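Local structure of aldose 1-epimerase (Escherichia coli, 3NRE) at residues Asp15-Gln19 with Gly20-Glu24; Gly25-Asp29 with Thr30-Leu34; Ser40-Ala43 with Thr44-Ser47; Lys244-Ala247 with Phe248-Phe251. The protein probably interconverts the alpha and beta anomers of an aldose sugar. One frame throughout, in Å; residues are numbered along the deposited sequence.

Interactions 1, 2 and 3 touch one another. Interactions 1 and 2, with centres about 15 Å apart, share strand 22-28, and a probable hydrogen bond from Asp15 N to Gly25 O (2.9 Å) joins them through the sheet. Interaction 3, its centre about 8 Å from that of interaction 1, abuts the same strand, where Ser47 N lies 2.8 Å from Ile23 O. Interaction 4 stands apart: its nearest atoms are about 6 Å from interaction 3, about 7 Å from interaction 2 and about 12 Å from interaction 1. Polyethylene glycol fragments, probably from crystallisation, lie close to side chains of each contact; they may mark pockets but identify no active site.

Interaction 1: residues Asp15-Gln19 with Gly20-Glu24; sequences DVSDQ and GGVIE
Residues Asp15-Gln19 and Gly20-Glu24 form an antiparallel beta hairpin, in which strands 15-17 and 22-24 approach to 4.4 Å with their directions 137° apart. Val16 and Ile23 make a non-hydrogen-bonded pair, flanked by Glu24 N to Asp15 O (2.7 Å) and a nearly straight bond from Ser17 N to Val22 O (2.8 Å, 170° at the hydrogen). The return bond from Val22 N to Ser17 O is weak. Gly20 and Gly21, both with positive phi, carry the chain round the bend.

Val22 turns both methyl groups toward Gln19 O, with CG2 the nearer at 3.4 Å, and CG2 also meets Ser17 CB. On that same face Glu24 CG, beside its own backbone N (chi1 -67°), lies 3.8 Å from Ser17 CB, and the bend at the next bond turns the carboxylate toward a bridging water, which donates to Glu24 OE2 and bonds to Ser17 OG. This hydroxyl also accepts from Gln19 N (2.9 Å), forming an ST turn at the start of the bend. Beyond it, Gln19 NE2 reaches Asp18 OD1 from above the carboxylate plane; Asp18 OD1 also accepts from Thr3 N.

Strand 4-9 borders the hairpin through Val16 and Tyr5. Val16 packs on Leu102 and Leu104 of strand 101-109, Val22 and Ile23 touch strand 48-51, and Lys39 pairs through NZ with Asp15 in a salt bridge and gives its backbone N to Glu24 OE1.

Interaction 2: residues Gly25-Asp29 with Thr30-Leu34; sequences GFWRD and TTPLL
Phe26 and Leu33 meet across a short hairpin by a CH-pi contact: Leu33 CD1 sits over the ring centre of Phe26, 3.7 Å from the centroid and 13° off the normal. Leu33 holds an extended second torsion (176°), which sets CD1 anti to CA, extended away from the backbone and over the ring. Leu34 approaches the same aromatic residue differently, with CG near the ring plane at the edge and CD1 4.0 Å from Phe26 CB.

Trp27 and Pro32 form the non-hydrogen-bonded pair and share the other face of the hairpin from Arg28 and Thr31. With CG of Trp27 beside its backbone N (chi1 -58°), the indole brings CD1 to 3.7 Å from Pro32 CA. One face of the indole lies against Gly25 CA. Arg28 is modelled in two conformers; in the one described it bends at chi2 and chi3 and runs alongside Thr31, but the approach of its NH2 to Thr31 OG1 is doubtful for that reason.

A type II' turn from Arg28 to Thr31 closes the hairpin, with Arg28 N bonded to Thr31 O and Thr31 N to Arg28 O, each at 2.9 Å. Farther back, Phe26 O accepts from Leu33 N at 2.8 Å and weakly from Leu34 N, while a water links Phe26 N to Leu34 O.

Chemically, the hairpin thus divides into a buried apolar end, where Phe26, Leu33 and Leu34 pack together and backbone bonds satisfy Phe26 O, and a polar, solvent-facing turn at Asp29 and Thr30.

Interaction 3: residues Ser40-Ala43 with Thr44-Ser47; sequences SGVA and TDAS
Ser40 and Asp45 link two points five residues apart in a compact loop: Ser40 OG donates to Asp45 OD2 at 3.0 Å, meeting the carboxylate oxygen on its anti lone pair, the one turned away from OD1. A first torsion of 65° places this hydroxyl between the backbone N and the carbonyl carbon of Ser40, where it can also accept from Val42 N (3.1 Å, 156° at the hydrogen). That second bond defines an ST turn, and together the two bonds tie the hydroxyl to both parts of the loop.

Next comes a 3-10 turn, part of the loop that leads from strand 31-32 to strand 48-51. Its evidence is two successive backbone bonds, each from a residue to the third before it, Asp45 N to Val42 O (2.9 Å) and Ala46 N to Ala43 O (3.0 Å); both donors stand well above the plane of the accepting carbonyl.

Packing is tight on the inner side, where Ala46 CB lies 3.3 Å from Ala43 O and both alanines press on Val22 of strand 22-28. Ala43 also touches Trp88, and Arg35 NH2 binds the carbonyl oxygens of Thr44 and Ala46. The outer side is looser: Val42 is exposed, and its CG1 approaches Thr44 OG1 at 3.5 Å, the two side chains passing at a slant. Ser40 faces solvent too, whereas the Asp45 side chain touches Lys38.

Interaction 4: residues Lys244-Ala247 with Phe248-Phe251; sequences KGYA and FDFF
Tyr246 lies at the centre of an aromatic cluster with Phe248 and Phe250, its ring presenting an edge to each of theirs. Toward Phe250 the approach is edge-to-face, with centroids 5.0 Å apart and planes at 71°; Tyr246 CE1 stands over the Phe250 face, offset toward the rim, and comes to 3.5 Å from Phe250 CE2. Toward Phe248 the edge-to-face pair is offset, its centroids 5.3 Å apart and its planes inclined by 63°, and Tyr246 CE2 meets Phe248 CD1.

The backbone of Phe248 contributes as well. Its N lies 3.5 Å above the centre of the Tyr246 ring and its CA sits over the same face, so the chain turns across the tyrosine before running into the strand. With Tyr246 CG anti to its backbone N (chi1 -175°), the ring extends back under Phe248 and its OH reaches Phe250 O. There the phenol donates, with Tyr246 OH and Phe250 O 2.7 Å apart and the accepting oxygen in the plane of the ring. This bond fixes the buried hydroxyl, which also has a weak bond from Ser238 N.

Ala247, third after Tyr246 and Phe248 in surface buried by the contact, is held from its backbone: its N donates to Asp249 OD1 (3.1 Å). The other carboxylate oxygen, Asp249 OD2, accepts from a water that bonds weakly to Gly245 O.

The cluster stands where the loop after strand 232-237 enters strand 250-256. Tyr246 and Phe248 pack on Val237, Phe250 meets Tyr151 edge-to-face and Arg35 in a cation-pi contact, and Phe251 pairs with Phe152 of strand 142-153.

Interaction 1: residues Asp15-Gln19 with Gly20-Glu24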
loop_
_atom_site.group_PDB
_atom_site.type_symbol
_atom_site.label_atom_id
_atom_site.label_comp_id
_atom_site.label_asym_id
_atom_site.label_seq_id
_atom_site.Cartn_x
_atom_site.Cartn_y
_atom_site.Cartn_z
ATOM N N ASP A 15 13.879 8.553 3.397
ATOM C CA ASP A 15 14.792 7.405 3.518
ATOM C C ASP A 15 14.100 6.158 2.949
ATOM O O ASP A 15 12.922 5.923 3.233
ATOM C CB ASP A 15 15.111 7.135 4.993
ATOM C CG ASP A 15 16.144 8.088 5.579
ATOM O OD1 ASP A 15 16.683 8.980 4.856
ATOM O OD2 ASP A 15 16.489 7.909 6.788
ATOM N N VAL A 16 14.840 5.355 2.171
ATOM C CA VAL A 16 14.311 4.150 1.523
ATOM C C VAL A 16 15.285 3.016 1.738
ATOM O O VAL A 16 16.484 3.225 1.635
ATOM C CB VAL A 16 14.126 4.319 -0.007
ATOM C CG1 VAL A 16 13.600 3.038 -0.663
ATOM C CG2 VAL A 16 13.223 5.520 -0.327
ATOM N N SER A 17 14.773 1.822 2.036
ATOM C CA SER A 17 15.605 0.655 2.234
ATOM C C SER A 17 15.474 -0.322 1.095
ATOM O O SER A 17 14.365 -0.510 0.579
ATOM C CB SER A 17 15.173 -0.068 3.532
ATOM O OG SER A 17 15.828 -1.300 3.677
ATOM N N ASP A 18 16.576 -1.002 0.784
ATOM C CA ASP A 18 16.525 -2.118 -0.181
ATOM C C ASP A 18 15.830 -3.361 0.382
ATOM O O ASP A 18 15.588 -4.302 -0.362
ATOM C CB ASP A 18 17.890 -2.498 -0.744
ATOM C CG ASP A 18 18.927 -2.925 0.331
ATOM O OD1 ASP A 18 18.624 -2.979 1.541
ATOM O OD2 ASP A 18 20.098 -3.167 -0.098
ATOM N N GLN A 19 15.571 -3.408 1.689
ATOM C CA GLN A 19 14.866 -4.532 2.304
ATOM C C GLN A 19 13.377 -4.278 2.090
ATOM O O GLN A 19 12.756 -3.439 2.778
ATOM C CB GLN A 19 15.157 -4.637 3.800
ATOM C CG GLN A 19 16.605 -4.762 4.098
ATOM C CD GLN A 19 17.267 -5.978 3.489
ATOM O OE1 GLN A 19 16.969 -7.107 3.885
ATOM N NE2 GLN A 19 18.202 -5.765 2.548
ATOM N N GLY A 20 12.807 -4.948 1.098
ATOM C CA GLY A 20 11.395 -4.776 0.803
ATOM C C GLY A 20 11.026 -3.578 -0.069
ATOM O O GLY A 20 9.872 -3.310 -0.308
ATOM N N GLY A 21 11.997 -2.758 -0.451
ATOM C CA GLY A 21 11.696 -1.553 -1.157
ATOM C C GLY A 21 10.851 -0.577 -0.357
ATOM O O GLY A 21 10.006 0.118 -0.890
ATOM N N VAL A 22 11.099 -0.562 0.939
ATOM C CA VAL A 22 10.270 0.163 1.868
ATOM C C VAL A 22 10.784 1.573 2.112
ATOM O O VAL A 22 11.988 1.838 2.125
ATOM C CB VAL A 22 10.120 -0.571 3.194
ATOM C CG1 VAL A 22 9.570 -2.001 2.966
ATOM C CG2 VAL A 22 11.469 -0.604 4.022
ATOM N N ILE A 23 9.850 2.482 2.304
ATOM C CA ILE A 23 10.197 3.803 2.849
ATOM C C ILE A 23 10.434 3.626 4.335
ATOM O O ILE A 23 9.622 2.991 5.016
ATOM C CB ILE A 23 9.076 4.813 2.630
ATOM C CG1 ILE A 23 8.858 4.973 1.127
ATOM C CG2 ILE A 23 9.435 6.201 3.181
ATOM C CD1 ILE A 23 7.723 5.916 0.728
ATOM N N GLU A 24 11.523 4.185 4.825
ATOM C CA GLU A 24 11.868 4.160 6.280
ATOM C C GLU A 24 11.687 5.518 6.982
ATOM O O GLU A 24 11.810 5.609 8.194
ATOM C CB GLU A 24 13.301 3.618 6.498
ATOM C CG GLU A 24 13.398 2.137 6.121
ATOM C CD GLU A 24 12.838 1.143 7.203
ATOM O OE1 GLU A 24 12.256 1.599 8.216
ATOM O OE2 GLU A 24 13.070 -0.096 7.049
HETATM O O HOH W 1 14.987 -1.792 6.310
#

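Interaction 2: residues Gly25-Asp29 with Thr30-Leu34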
loop_
_atom_site.group_PDB
_atom_site.type_symbol
_atom_site.label_atom_id
_atom_site.label_comp_id
_atom_site.label_asym_id
_atom_site.label_seq_id
_atom_site.Cartn_x
_atom_site.Cartn_y
_atom_site.Cartn_z
ATOM N N GLY A 25 11.397 6.559 6.217
ATOM C CA GLY A 25 11.035 7.853 6.769
ATOM C C GLY A 25 10.689 8.836 5.673
ATOM O O GLY A 25 11.213 8.758 4.582
ATOM N N PHE A 26 9.795 9.761 6.007
ATOM C CA PHE A 26 9.437 10.873 5.156
ATOM C C PHE A 26 9.116 12.027 6.098
ATOM O O PHE A 26 8.210 11.917 6.944
ATOM C CB PHE A 26 8.221 10.490 4.296
ATOM C CG PHE A 26 7.804 11.541 3.319
ATOM C CD1 PHE A 26 8.730 12.379 2.729
ATOM C CD2 PHE A 26 6.483 11.638 2.914
ATOM C CE1 PHE A 26 8.318 13.365 1.800
ATOM C CE2 PHE A 26 6.081 12.602 1.988
ATOM C CZ PHE A 26 6.965 13.462 1.443
ATOM N N TRP A 27 9.913 13.094 5.993
ATOM C CA TRP A 27 9.870 14.199 6.932
ATOM C C TRP A 27 9.890 15.559 6.225
ATOM O O TRP A 27 10.388 15.685 5.118
ATOM C CB TRP A 27 11.077 14.201 7.862
ATOM C CG TRP A 27 11.330 12.997 8.693
ATOM C CD1 TRP A 27 10.903 12.775 9.998
ATOM C CD2 TRP A 27 12.121 11.852 8.336
ATOM N NE1 TRP A 27 11.362 11.561 10.427
ATOM C CE2 TRP A 27 12.096 10.973 9.430
ATOM C CE3 TRP A 27 12.872 11.513 7.217
ATOM C CZ2 TRP A 27 12.849 9.786 9.457
ATOM C CZ3 TRP A 27 13.569 10.295 7.209
ATOM C CH2 TRP A 27 13.574 9.471 8.339
ATOM N N ARG A 28 9.266 16.534 6.880
ATOM C CA ARG A 28 9.417 17.935 6.511
ATOM C C ARG A 28 10.095 18.546 7.709
ATOM O O ARG A 28 9.524 18.553 8.795
ATOM C CB ARG A 28 8.065 18.577 6.242
ATOM C CG ARG A 28 8.194 19.956 5.602
ATOM C CD ARG A 28 7.045 20.827 6.013
ATOM N NE ARG A 28 6.933 20.904 7.474
ATOM C CZ ARG A 28 5.816 20.667 8.144
ATOM N NH1 ARG A 28 4.707 20.356 7.486
ATOM N NH2 ARG A 28 5.810 20.761 9.468
ATOM N N ASP A 29 11.347 18.997 7.539
ATOM C CA ASP A 29 12.180 19.383 8.686
ATOM C C ASP A 29 12.198 18.165 9.627
ATOM O O ASP A 29 12.466 17.068 9.138
ATOM C CB ASP A 29 11.660 20.684 9.364
ATOM C CG ASP A 29 11.904 21.909 8.516
ATOM O OD1 ASP A 29 12.989 21.938 7.880
ATOM O OD2 ASP A 29 11.038 22.825 8.477
ATOM N N THR A 30 11.859 18.321 10.915
ATOM C CA THR A 30 11.863 17.206 11.876
ATOM C C THR A 30 10.462 16.565 12.059
ATOM O O THR A 30 10.304 15.639 12.865
ATOM C CB THR A 30 12.405 17.640 13.237
ATOM O OG1 THR A 30 11.555 18.664 13.770
ATOM C CG2 THR A 30 13.883 18.172 13.111
ATOM N N THR A 31 9.480 17.018 11.279
ATOM C CA THR A 31 8.089 16.560 11.381
ATOM C C THR A 31 7.879 15.310 10.506
ATOM O O THR A 31 8.100 15.337 9.304
ATOM C CB THR A 31 7.050 17.651 10.919
ATOM O OG1 THR A 31 7.264 18.868 11.631
ATOM C CG2 THR A 31 5.556 17.181 11.131
ATOM N N PRO A 32 7.454 14.202 11.124
ATOM C CA PRO A 32 7.209 12.997 10.346
ATOM C C PRO A 32 5.895 13.069 9.624
ATOM O O PRO A 32 4.859 13.395 10.228
ATOM C CB PRO A 32 7.209 11.874 11.364
ATOM C CG PRO A 32 7.200 12.494 12.701
ATOM C CD PRO A 32 7.457 13.953 12.581
ATOM N N LEU A 33 5.968 12.857 8.325
ATOM C CA LEU A 33 4.773 12.835 7.474
ATOM C C LEU A 33 4.210 11.445 7.377
ATOM O O LEU A 33 3.012 11.251 7.141
ATOM C CB LEU A 33 5.131 13.364 6.084
ATOM C CG LEU A 33 5.776 14.758 6.076
ATOM C CD1 LEU A 33 6.173 15.140 4.665
ATOM C CD2 LEU A 33 4.826 15.850 6.716
ATOM N N LEU A 34 5.120 10.464 7.384
ATOM C CA LEU A 34 4.774 9.066 7.571
ATOM C C LEU A 34 5.410 8.645 8.897
ATOM O O LEU A 34 6.360 9.269 9.407
ATOM C CB LEU A 34 5.360 8.205 6.436
ATOM C CG LEU A 34 4.878 8.348 5.002
ATOM C CD1 LEU A 34 5.671 7.477 4.017
ATOM C CD2 LEU A 34 3.335 8.064 4.954
HETATM O O HOH W 2 8.958 9.489 8.887
#

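Interaction 3: residues Ser40-Ala43 with Thr44-Ser47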
loop_
_atom_site.group_PDB
_atom_site.type_symbol
_atom_site.label_atom_id
_atom_site.label_comp_id
_atom_site.label_asym_id
_atom_site.label_seq_id
_atom_site.Cartn_x
_atom_site.Cartn_y
_atom_site.Cartn_z
ATOM N N SER A 40 14.564 -1.936 10.638
ATOM C CA SER A 40 14.778 -3.278 11.232
ATOM C C SER A 40 14.907 -4.346 10.155
ATOM O O SER A 40 15.359 -5.454 10.447
ATOM C CB SER A 40 13.591 -3.641 12.123
ATOM O OG SER A 40 12.430 -3.771 11.323
ATOM N N GLY A 41 14.508 -4.020 8.920
ATOM C CA GLY A 41 14.427 -4.980 7.798
ATOM C C GLY A 41 13.125 -5.770 7.760
ATOM O O GLY A 41 12.949 -6.696 6.923
ATOM N N VAL A 42 12.180 -5.410 8.655
ATOM C CA VAL A 42 10.864 -5.985 8.684
ATOM C C VAL A 42 9.896 -4.905 8.162
ATOM O O VAL A 42 9.800 -3.786 8.708
ATOM C CB VAL A 42 10.489 -6.402 10.117
ATOM C CG1 VAL A 42 9.053 -6.960 10.123
ATOM C CG2 VAL A 42 11.556 -7.448 10.678
ATOM N N ALA A 43 9.241 -5.221 7.065
ATOM C CA ALA A 43 8.406 -4.228 6.356
ATOM C C ALA A 43 7.274 -3.632 7.184
ATOM O O ALA A 43 6.942 -2.454 7.022
ATOM C CB ALA A 43 7.866 -4.815 5.039
ATOM N N THR A 44 6.697 -4.430 8.073
ATOM C CA THR A 44 5.621 -3.956 8.948
ATOM C C THR A 44 6.105 -3.005 10.045
ATOM O O THR A 44 5.283 -2.449 10.787
ATOM C CB THR A 44 4.834 -5.130 9.562
ATOM O OG1 THR A 44 5.729 -6.004 10.260
ATOM C CG2 THR A 44 4.069 -5.890 8.452
ATOM N N ASP A 45 7.420 -2.801 10.141
ATOM C CA ASP A 45 7.992 -1.774 11.027
ATOM C C ASP A 45 8.399 -0.512 10.273
ATOM O O ASP A 45 8.898 0.407 10.904
ATOM C CB ASP A 45 9.236 -2.272 11.723
ATOM C CG ASP A 45 8.987 -3.385 12.713
ATOM O OD1 ASP A 45 7.878 -3.447 13.312
ATOM O OD2 ASP A 45 9.985 -4.126 12.949
ATOM N N ALA A 46 8.173 -0.480 8.965
ATOM C CA ALA A 46 8.644 0.626 8.108
ATOM C C ALA A 46 7.597 1.728 7.980
ATOM O O ALA A 46 6.606 1.729 8.694
ATOM C CB ALA A 46 8.991 0.112 6.736
ATOM N N SER A 47 7.862 2.703 7.137
ATOM C CA SER A 47 6.899 3.804 6.874
ATOM C C SER A 47 5.885 3.489 5.775
ATOM O O SER A 47 4.804 4.069 5.759
ATOM C CB SER A 47 7.657 5.065 6.442
ATOM O OG SER A 47 8.651 5.366 7.374
#

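Interaction 4: residues Lys244-Ala247 with Phe248-Phe251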
loop_
_atom_site.group_PDB
_atom_site.type_symbol
_atom_site.label_atom_id
_atom_site.label_comp_id
_atom_site.label_asym_id
_atom_site.label_seq_id
_atom_site.Cartn_x
_atom_site.Cartn_y
_atom_site.Cartn_z
ATOM N N LYS A 244 0.338 -5.121 21.765
ATOM C CA LYS A 244 0.463 -4.587 23.134
ATOM C C LYS A 244 1.251 -3.267 23.157
ATOM O O LYS A 244 1.004 -2.419 24.022
ATOM C CB LYS A 244 1.076 -5.619 24.112
ATOM N N GLY A 245 2.167 -3.069 22.212
ATOM C CA GLY A 245 2.842 -1.768 22.097
ATOM C C GLY A 245 2.123 -0.736 21.226
ATOM O O GLY A 245 2.801 0.068 20.540
ATOM N N TYR A 246 0.775 -0.751 21.230
ATOM C CA TYR A 246 0.004 0.144 20.353
ATOM C C TYR A 246 -0.850 1.143 21.104
ATOM O O TYR A 246 -1.694 0.769 21.923
ATOM C CB TYR A 246 -0.846 -0.646 19.351
ATOM C CG TYR A 246 -1.584 0.199 18.341
ATOM C CD1 TYR A 246 -0.922 0.829 17.298
ATOM C CD2 TYR A 246 -2.961 0.350 18.409
ATOM C CE1 TYR A 246 -1.600 1.597 16.387
ATOM C CE2 TYR A 246 -3.661 1.120 17.455
ATOM C CZ TYR A 246 -2.983 1.744 16.480
ATOM O OH TYR A 246 -3.669 2.472 15.540
ATOM N N ALA A 247 -0.639 2.427 20.794
ATOM C CA ALA A 247 -1.276 3.520 21.520
ATOM C C ALA A 247 -2.036 4.434 20.580
ATOM O O ALA A 247 -2.174 5.619 20.861
ATOM C CB ALA A 247 -0.216 4.318 22.267
ATOM N N PHE A 248 -2.504 3.888 19.454
ATOM C CA PHE A 248 -3.244 4.664 18.447
ATOM C C PHE A 248 -2.345 5.786 17.922
ATOM O O PHE A 248 -2.779 6.920 17.772
ATOM C CB PHE A 248 -4.560 5.240 19.039
ATOM C CG PHE A 248 -5.579 4.184 19.384
ATOM C CD1 PHE A 248 -6.230 3.489 18.395
ATOM C CD2 PHE A 248 -5.884 3.899 20.718
ATOM C CE1 PHE A 248 -7.157 2.504 18.700
ATOM C CE2 PHE A 248 -6.811 2.906 21.046
ATOM C CZ PHE A 248 -7.455 2.210 20.036
ATOM N N ASP A 249 -1.093 5.449 17.642
ATOM C CA ASP A 249 -0.087 6.415 17.220
ATOM C C ASP A 249 0.114 6.381 15.701
ATOM O O ASP A 249 0.859 7.208 15.168
ATOM C CB ASP A 249 1.252 6.150 17.952
ATOM C CG ASP A 249 1.643 4.676 17.943
ATOM O OD1 ASP A 249 0.884 3.785 18.476
ATOM O OD2 ASP A 249 2.742 4.393 17.404
ATOM N N PHE A 250 -0.496 5.400 15.016
ATOM C CA PHE A 250 -0.540 5.349 13.548
ATOM C C PHE A 250 -1.772 4.669 13.011
ATOM O O PHE A 250 -2.489 3.986 13.702
ATOM C CB PHE A 250 0.682 4.633 12.922
ATOM C CG PHE A 250 0.700 3.118 13.179
ATOM C CD1 PHE A 250 -0.017 2.240 12.363
ATOM C CD2 PHE A 250 1.336 2.614 14.305
ATOM C CE1 PHE A 250 -0.020 0.821 12.645
ATOM C CE2 PHE A 250 1.332 1.207 14.554
ATOM C CZ PHE A 250 0.641 0.375 13.733
ATOM N N PHE A 251 -1.995 4.892 11.739
ATOM C CA PHE A 251 -3.045 4.196 10.964
ATOM C C PHE A 251 -2.544 4.070 9.551
ATOM O O PHE A 251 -1.591 4.709 9.177
ATOM C CB PHE A 251 -4.383 4.956 10.943
ATOM C CG PHE A 251 -4.379 6.162 10.059
ATOM C CD1 PHE A 251 -3.805 7.358 10.506
ATOM C CD2 PHE A 251 -4.929 6.114 8.765
ATOM C CE1 PHE A 251 -3.783 8.496 9.682
ATOM C CE2 PHE A 251 -4.918 7.231 7.948
ATOM C CZ PHE A 251 -4.340 8.437 8.412
HETATM O O HOH W 3 2.886 1.527 17.489
#